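Local coordinates for inositol-1-monophosphatase (Nostoc sp., PDB 5ZHH) that hydrolyses the phosphate ester of myo-inositol monophosphates to release inositol and inorganic phosphate, at the interface of chains A and B. Numbering follows the deposited sequence. Chains: chain A/B, Inositol-1-monophosphatase.

The interface of chains A and B. Residues chain A 155, 186, 188, 197, 202-203; chain B 98-100.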
loop_
_atom_site.group_PDB
_atom_site.type_symbol
_atom_site.label_atom_id
_atom_site.label_comp_id
_atom_site.label_asym_id
_atom_site.label_seq_id
_atom_site.Cartn_x
_atom_site.Cartn_y
_atom_site.Cartn_z
ATOM N N LEU A 155 8.600 -15.667 -21.839
ATOM C CA LEU A 155 8.555 -14.213 -21.853
ATOM C C LEU A 155 9.933 -13.737 -21.427
ATOM O O LEU A 155 10.431 -14.147 -20.373
ATOM C CB LEU A 155 7.481 -13.670 -20.903
ATOM C CG LEU A 155 7.283 -12.150 -20.897
ATOM C CD1 LEU A 155 6.774 -11.650 -22.244
ATOM C CD2 LEU A 155 6.341 -11.723 -19.772
ATOM N N ARG A 186 10.085 -8.003 -23.351
ATOM C CA ARG A 186 9.799 -6.744 -22.691
ATOM C C ARG A 186 11.037 -5.848 -22.695
ATOM O O ARG A 186 12.168 -6.304 -22.893
ATOM C CB ARG A 186 9.349 -7.018 -21.248
ATOM C CG ARG A 186 8.108 -7.920 -21.164
ATOM C CD ARG A 186 6.870 -7.165 -21.641
ATOM N NE ARG A 186 5.672 -7.996 -21.758
ATOM C CZ ARG A 186 5.248 -8.542 -22.896
ATOM N NH1 ARG A 186 4.138 -9.271 -22.918
ATOM N NH2 ARG A 186 5.940 -8.366 -24.018
ATOM N N SER A 188 11.924 -2.881 -19.898
ATOM C CA SER A 188 11.476 -2.142 -18.723
ATOM C C SER A 188 12.291 -0.886 -18.483
ATOM O O SER A 188 11.745 0.112 -17.993
ATOM C CB SER A 188 11.568 -3.018 -17.470
ATOM O OG SER A 188 12.927 -3.130 -17.062
ATOM N N HIS A 197 13.043 -9.696 -11.790
ATOM C CA HIS A 197 11.868 -10.306 -12.406
ATOM C C HIS A 197 12.142 -11.731 -12.883
ATOM O O HIS A 197 11.233 -12.563 -12.878
ATOM C CB HIS A 197 11.376 -9.456 -13.573
ATOM C CG HIS A 197 10.759 -8.158 -13.158
ATOM N ND1 HIS A 197 10.669 -7.759 -11.842
ATOM C CD2 HIS A 197 10.207 -7.164 -13.893
ATOM C CE1 HIS A 197 10.085 -6.576 -11.783
ATOM N NE2 HIS A 197 9.795 -6.194 -13.014
ATOM N N ARG A 202 8.574 -13.692 -13.036
ATOM C CA ARG A 202 7.722 -12.844 -13.865
ATOM C C ARG A 202 8.157 -12.856 -15.325
ATOM O O ARG A 202 7.345 -12.585 -16.216
ATOM C CB ARG A 202 7.735 -11.417 -13.331
ATOM C CG ARG A 202 6.961 -11.257 -12.013
ATOM C CD ARG A 202 7.311 -9.941 -11.350
ATOM N NE ARG A 202 6.635 -9.785 -10.063
ATOM C CZ ARG A 202 6.711 -8.694 -9.308
ATOM N NH1 ARG A 202 6.066 -8.641 -8.151
ATOM N NH2 ARG A 202 7.438 -7.661 -9.705
ATOM N N VAL A 203 9.436 -13.120 -15.583
ATOM C CA VAL A 203 9.936 -13.434 -16.912
ATOM C C VAL A 203 10.782 -14.688 -16.786
ATOM O O VAL A 203 11.175 -15.090 -15.691
ATOM C CB VAL A 203 10.751 -12.282 -17.538
ATOM C CG1 VAL A 203 9.867 -11.077 -17.793
ATOM C CG2 VAL A 203 11.898 -11.893 -16.635
ATOM N N GLN B 98 2.454 -13.611 -14.687
ATOM C CA GLN B 98 2.426 -12.730 -13.523
ATOM C C GLN B 98 3.336 -11.523 -13.729
ATOM O O GLN B 98 3.854 -10.954 -12.767
ATOM C CB GLN B 98 2.834 -13.500 -12.262
ATOM C CG GLN B 98 2.010 -14.751 -12.055
ATOM C CD GLN B 98 2.790 -15.994 -12.483
ATOM O OE1 GLN B 98 3.987 -16.123 -12.197
ATOM N NE2 GLN B 98 2.127 -16.891 -13.212
ATOM N N TYR B 99 3.556 -11.138 -14.986
ATOM C CA TYR B 99 4.286 -9.917 -15.275
ATOM C C TYR B 99 3.381 -8.733 -14.952
ATOM O O TYR B 99 2.288 -8.628 -15.527
ATOM C CB TYR B 99 4.725 -9.886 -16.741
ATOM C CG TYR B 99 5.767 -8.822 -17.038
ATOM C CD1 TYR B 99 7.121 -9.081 -16.860
ATOM C CD2 TYR B 99 5.391 -7.545 -17.450
ATOM C CE1 TYR B 99 8.072 -8.111 -17.108
ATOM C CE2 TYR B 99 6.336 -6.571 -17.702
ATOM C CZ TYR B 99 7.671 -6.858 -17.532
ATOM O OH TYR B 99 8.618 -5.895 -17.780
ATOM N N PRO B 100 3.800 -7.786 -14.028
ATOM C CA PRO B 100 2.857 -6.778 -13.492
ATOM C C PRO B 100 2.593 -5.629 -14.458
ATOM O O PRO B 100 2.992 -4.476 -14.255
ATOM C CB PRO B 100 3.560 -6.327 -12.207
ATOM C CG PRO B 100 5.015 -6.502 -12.485
ATOM C CD PRO B 100 5.164 -7.617 -13.497
#
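The ring of B:Tyr99 enters chain A with A:Arg186 on one face, CG of the arginine standing over the ring's margin, 3.8 Å from its plane. On the opposite face lies CD of B:Pro100, from its own chain, likewise near the rim. At the ring's edge, in plane, comes the backbone O of A:Arg202, 3.6 Å from CD1 of B:Tyr99; CG1 of A:Val203 meets that flank obliquely, 3.5 Å from CD1. The imidazole of A:His197, with CD of A:Arg202 near the rim of one face, crosses the tyrosine at about a right angle, bringing its CD2 near CE1. A:Leu155 also crosses it squarely, CD2 3.9 Å from CB of B:Tyr99. A chi1 of -166°, which sets CG opposite the backbone nitrogen, carries the B:Tyr99 ring across to chain A, where its OH ends near CB of A:Arg186 and of A:Ser188. A:Arg186 bends at chi2 (-71°) and runs antiparallel past the ring; CD1 of A:Leu155 sits centrally on its guanidinium, which is turned 85° from the tyrosine plane. Cutting B:Tyr99 back to an alanine would probably open a gap between A:Arg186, A:Val203 and A:His197. A:Arg202, extended from CG to NE, crosses B:Pro100, its CD 3.8 Å from CD of the proline. The chain B loop just after helix 92-97 thus inserts beside chain A's helix 191-199, the loop following it and strand 185-186, within a two-fold symmetric interface, probably the family's typical dimer contact.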